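Local coordinates for protein pumilio homolog 23 (Arabidopsis thaliana, PDB 5WZJ) that binds RNA sequence-specifically through pumilio repeats stacked into a right-handed superhelix, recognises 18S rRNA, and probably regulates translation and mRNA stability, at residues 396-399 with 400-404; 425-428 with 429-433; 437-440 with 441-445; 473-477 with 478-482. All blocks are in the same frame, centred on the assembly; numbering follows the deposited sequence.

Contact 1: 396-399 with 400-404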
loop_
_atom_site.group_PDB
_atom_site.type_symbol
_atom_site.label_atom_id
_atom_site.label_comp_id
_atom_site.label_asym_id
_atom_site.label_seq_id
_atom_site.Cartn_x
_atom_site.Cartn_y
_atom_site.Cartn_z
ATOM N N ILE A 396 -12.392 -31.059 -6.519
ATOM C CA ILE A 396 -13.666 -30.342 -6.491
ATOM C C ILE A 396 -13.712 -29.337 -5.336
ATOM O O ILE A 396 -14.518 -28.401 -5.351
ATOM C CB ILE A 396 -14.845 -31.348 -6.417
ATOM C CG1 ILE A 396 -16.192 -30.649 -6.640
ATOM C CG2 ILE A 396 -14.841 -32.067 -5.086
ATOM C CD1 ILE A 396 -16.402 -30.132 -8.053
ATOM N N SER A 397 -12.834 -29.489 -4.347
ATOM C CA SER A 397 -12.823 -28.630 -3.171
ATOM C C SER A 397 -11.792 -27.509 -3.264
ATOM O O SER A 397 -11.459 -26.899 -2.243
ATOM C CB SER A 397 -12.579 -29.473 -1.917
ATOM O OG SER A 397 -13.697 -30.307 -1.675
ATOM N N ILE A 398 -11.278 -27.220 -4.459
ATOM C CA ILE A 398 -10.224 -26.214 -4.549
ATOM C C ILE A 398 -10.722 -24.861 -4.042
ATOM O O ILE A 398 -10.004 -24.153 -3.326
ATOM C CB ILE A 398 -9.663 -26.145 -5.984
ATOM C CG1 ILE A 398 -8.566 -25.083 -6.086
ATOM C CG2 ILE A 398 -10.749 -25.864 -6.971
ATOM C CD1 ILE A 398 -7.372 -25.362 -5.194
ATOM N N LEU A 399 -11.970 -24.491 -4.365
ATOM C CA LEU A 399 -12.472 -23.191 -3.922
ATOM C C LEU A 399 -12.607 -23.118 -2.418
ATOM O O LEU A 399 -12.026 -22.192 -1.800
ATOM C CB LEU A 399 -13.784 -22.851 -4.646
ATOM C CG LEU A 399 -13.762 -21.597 -5.526
ATOM C CD1 LEU A 399 -13.346 -20.352 -4.720
ATOM C CD2 LEU A 399 -12.833 -21.801 -6.728
ATOM N N PRO A 400 -13.330 -24.010 -1.722
ATOM C CA PRO A 400 -13.404 -23.915 -0.259
ATOM C C PRO A 400 -12.045 -23.890 0.422
ATOM O O PRO A 400 -11.854 -23.147 1.391
ATOM C CB PRO A 400 -14.194 -25.170 0.146
ATOM C CG PRO A 400 -14.998 -25.522 -1.043
ATOM C CD PRO A 400 -14.149 -25.134 -2.234
ATOM N N ARG A 401 -11.092 -24.686 -0.062
ATOM C CA ARG A 401 -9.799 -24.735 0.604
ATOM C C ARG A 401 -9.030 -23.432 0.432
ATOM O O ARG A 401 -8.323 -23.014 1.351
ATOM C CB ARG A 401 -8.987 -25.923 0.091
ATOM C CG ARG A 401 -9.618 -27.276 0.457
ATOM C CD ARG A 401 -8.860 -28.435 -0.127
ATOM N NE ARG A 401 -9.484 -29.706 0.234
ATOM C CZ ARG A 401 -8.922 -30.897 0.045
ATOM N NH1 ARG A 401 -7.711 -30.988 -0.496
ATOM N NH2 ARG A 401 -9.570 -31.998 0.408
ATOM N N LEU A 402 -9.167 -22.764 -0.714
ATOM C CA LEU A 402 -8.469 -21.492 -0.885
ATOM C C LEU A 402 -9.173 -20.364 -0.142
ATOM O O LEU A 402 -8.511 -19.479 0.413
ATOM C CB LEU A 402 -8.338 -21.148 -2.369
ATOM C CG LEU A 402 -7.204 -21.857 -3.116
ATOM C CD1 LEU A 402 -7.374 -21.694 -4.610
ATOM C CD2 LEU A 402 -5.839 -21.344 -2.673
ATOM N N LEU A 403 -10.511 -20.375 -0.118
ATOM C CA LEU A 403 -11.242 -19.396 0.686
ATOM C C LEU A 403 -10.841 -19.436 2.157
ATOM O O LEU A 403 -10.841 -18.397 2.828
ATOM C CB LEU A 403 -12.749 -19.626 0.563
ATOM C CG LEU A 403 -13.372 -19.356 -0.806
ATOM C CD1 LEU A 403 -14.812 -19.878 -0.798
ATOM C CD2 LEU A 403 -13.310 -17.845 -1.143
ATOM N N PHE A 404 -10.516 -20.620 2.679
ATOM C CA PHE A 404 -10.143 -20.768 4.081
ATOM C C PHE A 404 -8.745 -21.356 4.180
ATOM O O PHE A 404 -8.527 -22.320 4.920
ATOM C CB PHE A 404 -11.122 -21.679 4.831
ATOM C CG PHE A 404 -12.504 -21.119 4.988
ATOM C CD1 PHE A 404 -12.746 -20.058 5.842
ATOM C CD2 PHE A 404 -13.571 -21.688 4.312
ATOM C CE1 PHE A 404 -14.022 -19.553 6.004
ATOM C CE2 PHE A 404 -14.849 -21.194 4.466
ATOM C CZ PHE A 404 -15.082 -20.124 5.317
#

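Contact 2: 425-428 with 429-433. With nucleotides of chain B.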
loop_
_atom_site.group_PDB
_atom_site.type_symbol
_atom_site.label_atom_id
_atom_site.label_comp_id
_atom_site.label_asym_id
_atom_site.label_seq_id
_atom_site.Cartn_x
_atom_site.Cartn_y
_atom_site.Cartn_z
ATOM N N MET A 425 -12.997 -15.388 6.024
ATOM C CA MET A 425 -12.224 -16.020 4.962
ATOM C C MET A 425 -10.836 -15.386 4.831
ATOM O O MET A 425 -10.579 -14.273 5.294
ATOM C CB MET A 425 -12.983 -15.947 3.644
ATOM C CG MET A 425 -14.137 -16.933 3.633
ATOM S SD MET A 425 -15.245 -16.785 2.231
ATOM C CE MET A 425 -16.299 -18.214 2.542
ATOM N N HIS A 426 -9.945 -16.117 4.161
ATOM C CA HIS A 426 -8.522 -15.804 4.122
ATOM C C HIS A 426 -8.234 -14.727 3.083
ATOM O O HIS A 426 -8.583 -14.881 1.906
ATOM C CB HIS A 426 -7.747 -17.080 3.798
ATOM C CG HIS A 426 -6.273 -16.975 4.027
ATOM N ND1 HIS A 426 -5.377 -16.751 3.004
ATOM C CD2 HIS A 426 -5.536 -17.089 5.160
ATOM C CE1 HIS A 426 -4.149 -16.724 3.496
ATOM N NE2 HIS A 426 -4.219 -16.925 4.801
ATOM N N VAL A 427 -7.564 -13.649 3.504
ATOM C CA VAL A 427 -7.403 -12.497 2.613
ATOM C C VAL A 427 -6.573 -12.863 1.384
ATOM O O VAL A 427 -6.970 -12.592 0.243
ATOM C CB VAL A 427 -6.805 -11.296 3.378
ATOM C CG1 VAL A 427 -6.443 -10.178 2.405
ATOM C CG2 VAL A 427 -7.819 -10.768 4.394
ATOM N N MET A 428 -5.409 -13.484 1.584
ATOM C CA MET A 428 -4.549 -13.745 0.435
ATOM C C MET A 428 -5.119 -14.857 -0.442
ATOM O O MET A 428 -5.013 -14.800 -1.675
ATOM C CB MET A 428 -3.130 -14.088 0.901
ATOM C CG MET A 428 -2.143 -14.259 -0.241
ATOM S SD MET A 428 -1.953 -12.770 -1.250
ATOM C CE MET A 428 -1.029 -11.727 -0.123
ATOM N N GLY A 429 -5.745 -15.866 0.170
ATOM C CA GLY A 429 -6.416 -16.881 -0.622
ATOM C C GLY A 429 -7.491 -16.282 -1.508
ATOM O O GLY A 429 -7.611 -16.632 -2.685
ATOM N N CYS A 430 -8.260 -15.333 -0.967
ATOM C CA CYS A 430 -9.288 -14.681 -1.772
ATOM C C CYS A 430 -8.686 -13.754 -2.827
ATOM O O CYS A 430 -9.252 -13.619 -3.915
ATOM C CB CYS A 430 -10.262 -13.930 -0.867
ATOM S SG CYS A 430 -11.315 -15.021 0.110
ATOM N N LEU A 431 -7.531 -13.139 -2.549
ATOM C CA LEU A 431 -6.857 -12.350 -3.580
ATOM C C LEU A 431 -6.313 -13.240 -4.695
ATOM O O LEU A 431 -6.398 -12.878 -5.874
ATOM C CB LEU A 431 -5.726 -11.505 -2.970
ATOM C CG LEU A 431 -6.156 -10.325 -2.083
ATOM C CD1 LEU A 431 -4.964 -9.815 -1.247
ATOM C CD2 LEU A 431 -6.745 -9.186 -2.917
ATOM N N ILE A 432 -5.738 -14.397 -4.344
ATOM C CA ILE A 432 -5.327 -15.365 -5.359
ATOM C C ILE A 432 -6.505 -15.699 -6.271
ATOM O O ILE A 432 -6.398 -15.666 -7.504
ATOM C CB ILE A 432 -4.762 -16.629 -4.688
ATOM C CG1 ILE A 432 -3.438 -16.311 -3.997
ATOM C CG2 ILE A 432 -4.557 -17.747 -5.715
ATOM C CD1 ILE A 432 -2.894 -17.454 -3.163
ATOM N N LEU A 433 -7.664 -15.970 -5.665
ATOM C CA LEU A 433 -8.856 -16.350 -6.423
ATOM C C LEU A 433 -9.339 -15.207 -7.308
ATOM O O LEU A 433 -9.789 -15.437 -8.436
ATOM C CB LEU A 433 -9.954 -16.790 -5.453
ATOM C CG LEU A 433 -9.727 -18.155 -4.787
ATOM C CD1 LEU A 433 -10.659 -18.338 -3.590
ATOM C CD2 LEU A 433 -9.960 -19.274 -5.805
ATOM P P U B 5 -2.867 -6.994 5.124
ATOM O OP1 U B 5 -3.622 -7.386 6.337
ATOM O OP2 U B 5 -1.850 -5.913 5.145
ATOM O "O5'" U B 5 -2.169 -8.294 4.525
ATOM C "C5'" U B 5 -2.918 -9.485 4.314
ATOM C "C4'" U B 5 -2.016 -10.688 4.217
ATOM O "O4'" U B 5 -1.240 -10.602 2.991
ATOM C "C3'" U B 5 -1.004 -10.822 5.350
ATOM O "O3'" U B 5 -0.750 -12.201 5.563
ATOM C "C2'" U B 5 0.244 -10.167 4.759
ATOM O "O2'" U B 5 1.457 -10.582 5.347
ATOM C "C1'" U B 5 0.144 -10.598 3.298
ATOM N N1 U B 5 0.802 -9.693 2.346
ATOM C C2 U B 5 1.715 -10.259 1.478
ATOM O O2 U B 5 1.996 -11.440 1.506
ATOM N N3 U B 5 2.299 -9.395 0.588
ATOM C C4 U B 5 2.055 -8.044 0.481
ATOM O O4 U B 5 2.663 -7.411 -0.376
ATOM C C5 U B 5 1.090 -7.525 1.403
ATOM C C6 U B 5 0.499 -8.349 2.285
ATOM P P U B 4 -9.018 -4.676 6.234
ATOM O OP1 U B 4 -8.685 -4.777 7.677
ATOM O OP2 U B 4 -9.373 -3.393 5.571
ATOM O "O5'" U B 4 -7.775 -5.221 5.410
ATOM C "C5'" U B 4 -7.284 -6.539 5.609
ATOM C "C4'" U B 4 -6.308 -6.894 4.520
ATOM O "O4'" U B 4 -7.011 -6.870 3.247
ATOM C "C3'" U B 4 -5.129 -5.925 4.376
ATOM O "O3'" U B 4 -3.958 -6.640 4.011
ATOM C "C2'" U B 4 -5.542 -5.048 3.203
ATOM O "O2'" U B 4 -4.471 -4.474 2.481
ATOM C "C1'" U B 4 -6.319 -6.037 2.343
ATOM N N1 U B 4 -7.272 -5.372 1.446
ATOM C C2 U B 4 -7.058 -5.567 0.098
ATOM O O2 U B 4 -6.171 -6.290 -0.336
ATOM N N3 U B 4 -7.936 -4.902 -0.721
ATOM C C4 U B 4 -8.958 -4.063 -0.331
ATOM O O4 U B 4 -9.650 -3.548 -1.211
ATOM C C5 U B 4 -9.102 -3.893 1.089
ATOM C C6 U B 4 -8.264 -4.533 1.917
#

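Contact 3: 437-440 with 441-445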
loop_
_atom_site.group_PDB
_atom_site.type_symbol
_atom_site.label_atom_id
_atom_site.label_comp_id
_atom_site.label_asym_id
_atom_site.label_seq_id
_atom_site.Cartn_x
_atom_site.Cartn_y
_atom_site.Cartn_z
ATOM N N PHE A 437 -9.608 -15.631 -11.476
ATOM C CA PHE A 437 -10.760 -15.427 -12.342
ATOM C C PHE A 437 -10.533 -14.348 -13.391
ATOM O O PHE A 437 -11.444 -14.066 -14.178
ATOM C CB PHE A 437 -12.014 -15.151 -11.498
ATOM C CG PHE A 437 -12.555 -16.405 -10.856
ATOM C CD1 PHE A 437 -12.994 -17.456 -11.657
ATOM C CD2 PHE A 437 -12.550 -16.571 -9.476
ATOM C CE1 PHE A 437 -13.450 -18.649 -11.093
ATOM C CE2 PHE A 437 -13.011 -17.761 -8.895
ATOM C CZ PHE A 437 -13.458 -18.800 -9.707
ATOM N N LYS A 438 -9.331 -13.785 -13.465
ATOM C CA LYS A 438 -8.979 -12.931 -14.586
ATOM C C LYS A 438 -8.307 -13.694 -15.723
ATOM O O LYS A 438 -8.189 -13.143 -16.823
ATOM C CB LYS A 438 -8.095 -11.776 -14.097
ATOM C CG LYS A 438 -8.897 -10.730 -13.312
ATOM C CD LYS A 438 -8.001 -9.726 -12.607
ATOM C CE LYS A 438 -7.164 -8.944 -13.597
ATOM N NZ LYS A 438 -6.055 -8.213 -12.915
ATOM N N PHE A 439 -7.884 -14.943 -15.504
ATOM C CA PHE A 439 -7.391 -15.762 -16.608
ATOM C C PHE A 439 -8.520 -16.085 -17.593
ATOM O O PHE A 439 -9.708 -16.077 -17.250
ATOM C CB PHE A 439 -6.788 -17.079 -16.099
ATOM C CG PHE A 439 -5.455 -16.931 -15.396
ATOM C CD1 PHE A 439 -4.274 -16.829 -16.121
ATOM C CD2 PHE A 439 -5.385 -16.921 -14.011
ATOM C CE1 PHE A 439 -3.046 -16.709 -15.477
ATOM C CE2 PHE A 439 -4.159 -16.805 -13.359
ATOM C CZ PHE A 439 -2.990 -16.701 -14.092
ATOM N N SER A 440 -8.126 -16.373 -18.831
ATOM C CA SER A 440 -9.013 -17.022 -19.789
ATOM C C SER A 440 -9.617 -18.278 -19.169
ATOM O O SER A 440 -8.940 -19.013 -18.445
ATOM C CB SER A 440 -8.230 -17.379 -21.060
ATOM O OG SER A 440 -8.800 -18.503 -21.730
ATOM N N SER A 441 -10.897 -18.532 -19.455
ATOM C CA SER A 441 -11.557 -19.695 -18.854
ATOM C C SER A 441 -10.900 -21.008 -19.260
ATOM O O SER A 441 -11.029 -21.996 -18.523
ATOM C CB SER A 441 -13.051 -19.720 -19.206
ATOM O OG SER A 441 -13.253 -19.996 -20.578
ATOM N N ASP A 442 -10.183 -21.037 -20.397
ATOM C CA ASP A 442 -9.405 -22.220 -20.787
ATOM C C ASP A 442 -8.438 -22.668 -19.698
ATOM O O ASP A 442 -8.091 -23.852 -19.622
ATOM C CB ASP A 442 -8.575 -21.955 -22.050
ATOM C CG ASP A 442 -9.413 -21.597 -23.256
ATOM O OD1 ASP A 442 -10.626 -21.898 -23.280
ATOM O OD2 ASP A 442 -8.835 -21.016 -24.200
ATOM N N HIS A 443 -7.950 -21.739 -18.878
ATOM C CA HIS A 443 -6.894 -22.077 -17.933
ATOM C C HIS A 443 -7.413 -22.441 -16.557
ATOM O O HIS A 443 -6.624 -22.900 -15.721
ATOM C CB HIS A 443 -5.905 -20.910 -17.792
ATOM C CG HIS A 443 -5.229 -20.542 -19.075
ATOM N ND1 HIS A 443 -4.775 -21.486 -19.968
ATOM C CD2 HIS A 443 -4.946 -19.335 -19.624
ATOM C CE1 HIS A 443 -4.229 -20.878 -21.007
ATOM N NE2 HIS A 443 -4.320 -19.573 -20.822
ATOM N N ILE A 444 -8.700 -22.234 -16.290
ATOM C CA ILE A 444 -9.180 -22.273 -14.915
ATOM C C ILE A 444 -10.465 -23.080 -14.805
ATOM O O ILE A 444 -11.276 -22.836 -13.903
ATOM C CB ILE A 444 -9.389 -20.842 -14.377
ATOM C CG1 ILE A 444 -10.385 -20.099 -15.263
ATOM C CG2 ILE A 444 -8.042 -20.094 -14.331
ATOM C CD1 ILE A 444 -10.895 -18.786 -14.683
ATOM N N GLN A 445 -10.665 -24.052 -15.699
ATOM C CA GLN A 445 -11.862 -24.888 -15.600
ATOM C C GLN A 445 -12.046 -25.529 -14.222
ATOM O O GLN A 445 -13.183 -25.525 -13.721
ATOM C CB GLN A 445 -11.850 -25.944 -16.722
ATOM C CG GLN A 445 -12.118 -25.317 -18.099
ATOM C CD GLN A 445 -13.510 -24.706 -18.188
ATOM O OE1 GLN A 445 -14.506 -25.425 -18.096
ATOM N NE2 GLN A 445 -13.593 -23.377 -18.352
#

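Contact 4: 473-477 with 478-482. With nucleotides of chain B.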
loop_
_atom_site.group_PDB
_atom_site.type_symbol
_atom_site.label_atom_id
_atom_site.label_comp_id
_atom_site.label_asym_id
_atom_site.label_seq_id
_atom_site.Cartn_x
_atom_site.Cartn_y
_atom_site.Cartn_z
ATOM N N GLU A 473 -17.470 -11.787 -7.214
ATOM C CA GLU A 473 -17.563 -10.698 -8.180
ATOM C C GLU A 473 -16.538 -10.857 -9.290
ATOM O O GLU A 473 -16.820 -10.538 -10.451
ATOM C CB GLU A 473 -17.399 -9.344 -7.474
ATOM C CG GLU A 473 -18.620 -8.961 -6.633
ATOM C CD GLU A 473 -18.350 -7.805 -5.681
ATOM O OE1 GLU A 473 -17.406 -7.017 -5.928
ATOM O OE2 GLU A 473 -19.078 -7.699 -4.677
ATOM N N ALA A 474 -15.343 -11.348 -8.958
ATOM C CA ALA A 474 -14.355 -11.602 -9.999
ATOM C C ALA A 474 -14.833 -12.702 -10.947
ATOM O O ALA A 474 -14.637 -12.609 -12.166
ATOM C CB ALA A 474 -13.007 -11.970 -9.367
ATOM N N PHE A 475 -15.453 -13.756 -10.404
ATOM C CA PHE A 475 -16.047 -14.785 -11.259
ATOM C C PHE A 475 -17.139 -14.208 -12.158
ATOM O O PHE A 475 -17.199 -14.519 -13.349
ATOM C CB PHE A 475 -16.613 -15.918 -10.403
ATOM C CG PHE A 475 -17.562 -16.832 -11.143
ATOM C CD1 PHE A 475 -17.087 -17.738 -12.077
ATOM C CD2 PHE A 475 -18.923 -16.816 -10.860
ATOM C CE1 PHE A 475 -17.959 -18.597 -12.746
ATOM C CE2 PHE A 475 -19.803 -17.675 -11.519
ATOM C CZ PHE A 475 -19.314 -18.554 -12.476
ATOM N N LEU A 476 -18.021 -13.379 -11.599
ATOM C CA LEU A 476 -19.079 -12.767 -12.404
ATOM C C LEU A 476 -18.519 -11.906 -13.532
ATOM O O LEU A 476 -19.146 -11.790 -14.597
ATOM C CB LEU A 476 -20.004 -11.945 -11.503
ATOM C CG LEU A 476 -20.855 -12.804 -10.553
ATOM C CD1 LEU A 476 -21.807 -11.929 -9.771
ATOM C CD2 LEU A 476 -21.646 -13.851 -11.339
ATOM N N ALA A 477 -17.344 -11.304 -13.331
ATOM C CA ALA A 477 -16.696 -10.517 -14.373
ATOM C C ALA A 477 -15.813 -11.345 -15.295
ATOM O O ALA A 477 -15.285 -10.799 -16.262
ATOM C CB ALA A 477 -15.852 -9.400 -13.740
ATOM N N SER A 478 -15.623 -12.636 -15.019
ATOM C CA SER A 478 -14.724 -13.462 -15.814
ATOM C C SER A 478 -15.357 -13.772 -17.168
ATOM O O SER A 478 -16.498 -13.404 -17.445
ATOM C CB SER A 478 -14.404 -14.761 -15.075
ATOM O OG SER A 478 -15.546 -15.608 -15.054
ATOM N N ASP A 479 -14.632 -14.489 -18.031
ATOM C CA ASP A 479 -15.283 -15.001 -19.230
ATOM C C ASP A 479 -15.739 -16.458 -19.063
ATOM O O ASP A 479 -15.786 -17.210 -20.039
ATOM C CB ASP A 479 -14.396 -14.822 -20.469
ATOM C CG ASP A 479 -13.200 -15.746 -20.487
ATOM O OD1 ASP A 479 -12.820 -16.246 -19.416
ATOM O OD2 ASP A 479 -12.631 -15.966 -21.580
ATOM N N ALA A 480 -16.086 -16.868 -17.842
ATOM C CA ALA A 480 -16.854 -18.102 -17.687
ATOM C C ALA A 480 -18.174 -17.986 -18.449
ATOM O O ALA A 480 -18.647 -16.887 -18.754
ATOM C CB ALA A 480 -17.117 -18.388 -16.210
ATOM N N ALA A 481 -18.791 -19.132 -18.742
ATOM C CA ALA A 481 -20.034 -19.115 -19.511
ATOM C C ALA A 481 -21.172 -18.492 -18.706
ATOM O O ALA A 481 -21.225 -18.589 -17.474
ATOM C CB ALA A 481 -20.426 -20.531 -19.948
ATOM N N THR A 482 -22.099 -17.851 -19.421
ATOM C CA THR A 482 -23.210 -17.181 -18.751
ATOM C C THR A 482 -24.089 -18.177 -18.004
ATOM O O THR A 482 -24.630 -17.853 -16.943
ATOM C CB THR A 482 -24.047 -16.393 -19.770
ATOM O OG1 THR A 482 -24.413 -17.265 -20.840
ATOM C CG2 THR A 482 -23.249 -15.241 -20.349
ATOM P P G B 2 -15.988 2.530 1.529
ATOM O OP1 G B 2 -15.133 3.002 2.647
ATOM O OP2 G B 2 -15.749 3.020 0.150
ATOM O "O5'" G B 2 -15.853 0.942 1.519
ATOM C "C5'" G B 2 -16.480 0.148 2.516
ATOM C "C4'" G B 2 -16.238 -1.321 2.269
ATOM O "O4'" G B 2 -16.900 -1.743 1.056
ATOM C "C3'" G B 2 -14.786 -1.725 2.071
ATOM O "O3'" G B 2 -14.164 -1.932 3.329
ATOM C "C2'" G B 2 -14.873 -3.001 1.222
ATOM O "O2'" G B 2 -14.933 -4.154 2.052
ATOM C "C1'" G B 2 -16.222 -2.838 0.498
ATOM N N9 G B 2 -16.125 -2.670 -0.965
ATOM C C8 G B 2 -15.692 -1.610 -1.737
ATOM N N7 G B 2 -15.778 -1.848 -3.027
ATOM C C5 G B 2 -16.302 -3.139 -3.103
ATOM C C6 G B 2 -16.625 -3.964 -4.216
ATOM O O6 G B 2 -16.504 -3.713 -5.416
ATOM N N1 G B 2 -17.128 -5.203 -3.821
ATOM C C2 G B 2 -17.296 -5.610 -2.524
ATOM N N2 G B 2 -17.798 -6.834 -2.334
ATOM N N3 G B 2 -17.009 -4.854 -1.473
ATOM C C4 G B 2 -16.520 -3.649 -1.842
#

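Contact 1: 396-399 with 400-404
Ile398 and Leu402, one helical turn apart, run alongside each other in the same direction, with Ile398 CD1 3.7 Å from Leu402 CD1. In the isoleucine, chi1 of 179° sets CG1 on the side of Leu402, and the bend at chi2 (61°) brings CD1 to its partner. Leu399 meets Leu403 at a slant, its CD1 4.0 Å from Leu403 CG. On another side of the turn the extended Arg401 chain runs back past Ser397, placing NE 3.8 Å from Ser397 CB. Beneath these side chains is the backbone of the short helix 398-403 in the pumilio-repeat superhelix. Arg401 N donates to Ser397 O at 3.1 Å, and Leu403 N to Leu399 O at 2.9 Å in a nearly straight bond of 174°. Pro400 suits the first turn, where its missing N-H costs no helical bond. Ser397 sits at the N-cap position, though its hydroxyl makes no capping bond. Further out, Leu399, Leu402 and Leu403 all press on Leu433 of helix 427-436, an apolar face that suits branched leucine side chains. The guanidinium of Arg401 is tied down by NH1 to Val388 O, and Ser450 OG bonds with Leu399 N.

Contact 2: 425-428 with 429-433
Ile432 N donates to Met428 O at 2.8 Å, a nearly straight bond (169°) within the first turns of helix 427-436. At the start of that helix Gly429 N donates to His426 ND1 at 3.0 Å, while His426 O accepts from Cys430 N at 2.9 Å, so one residue receives two amides of the first helical turn. The imidazole meets the amide edge-on: Gly429 N lies only 9° out of the ring plane. With CG anti to its backbone N (chi1 -167°), the ring is placed beside the start of the helix. Accepting this bond requires ND1 to be unprotonated, so the ring, if neutral, would carry its proton on NE2. Gly429, lacking a side chain, keeps bulk away from the imidazole at this buried position. Behind the cap, Met425 CB packs 4.0 Å from Cys430 SG, a small thiol that also touches Leu403 of helix 398-403.

The next residues turn toward the RNA. Val427 CG1 approaches the ribose of U4 of chain B, 3.5 Å from its O4', and also lies 4.0 Å from Leu431 CD1. Leu431 CD1 in turn stands 3.8 Å from U4 O2. Met428 bends at both chi2 and chi3, carrying its methyl CE to 3.3 Å from O4' of U5 of chain B. Flexible, unbranched methionine suits such a reach, and the apolar groups offer the nucleotides van der Waals contact. His426 thus forms a side-chain N-cap on helix 427-436, whose first turns contribute to the RNA-binding surface of the PUF superhelix.

Contact 3: 437-440 with 441-445
A 3-10 turn, residues 441-443, links helix 427-436 to helix 445-453, and Ser440 just before it holds its start. Ser440 O accepts from His443 N at 2.9 Å; the donor stands above the carbonyl plane, 45° out of it. The Ser440 hydroxyl takes a second amide, from Asp442 N at 3.2 Å, because OG lies anti to its backbone N (chi1 153°) and is turned forward along the chain. Serine suits the place, being short enough for its hydroxyl to meet the backbone of the turn. On the apolar side Ile444 spreads its branches between two phenylalanines, crossing each at a slant: CD1 comes to 3.9 Å from Phe437 CD1, and CG2 to 3.7 Å from Phe439 CB. This small hydrophobic cluster ties the interhelical loop of the pumilio array to its neighbours, Phe437 reaching Val471 and Ala474 of helix 468-477 and Phe439 touching helices 360-373 and 377-388. Where the next helix begins, Ser441 O accepts from two donors on opposite faces of its carbonyl plane. Gln445 NE2 provides one at 2.9 Å, with Ser441 O lying in the plane of the Gln445 amide, and Ile444 N the other at 3.2 Å.

Contact 4: 473-477 with 478-482
The ring of Phe475 meets the methyl of Ala480 obliquely, with CE1 3.6 Å from Ala480 CB, and Ser478 OG also approaches it obliquely, 4.0 Å from CD1. The large apolar ring suits this buried position, while alanine is small enough to bring the loop close. Another flat group, the carboxylate of Glu473, faces the Watson-Crick edge of G2 of chain B: OE1 accepts from G2 N1 and OE2 from G2 N2, each at 2.8 Å. An extended glutamate is well suited to this paired recognition; OE1 also forms a salt bridge with Lys511 and OE2 a hydrogen bond with Thr508, which probably holds the carboxylate in place. Where the chain leaves the helix, Ser478 OG donates to Phe475 O at 2.6 Å, in the carbonyl plane and on a lone pair; Ser478 N reaches the same oxygen at 3.0 Å from above that plane. The hydroxyl can also accept, and takes Ala480 N at 3.1 Å, forming an ST turn. Its position between backbone N and carbonyl carbon (chi1 71°) lets it join the helix end to the loop. Both segments lie in Pumilio repeat 7; Phe475 touches helices 445-453 and 482-490, and Lys485 of the latter bonds to the carbonyls of Leu476 and Ser478.

In the fold
Contacts 1 and 2 are the more buried pair, contacts 3 and 4 only partly so. The former join two helices packed against each other, 398-403 and 427-436, through leucine packing and a probable hydrogen bond from His426 N to Leu403 O. Contacts 3 and 4 meet beside helix 445-453, where Phe437 O lies 3.2 Å from Ser478 CB and Ser441 N makes a weak bond to Asp479 OD1. Chemistry follows place: contact 1 is mainly aliphatic, and serines organise the turns of contacts 3 and 4. RNA distinguishes the even-numbered contacts: contact 2 offers apolar groups to uridines, whereas contact 4 uses a carboxylate to read a guanine edge.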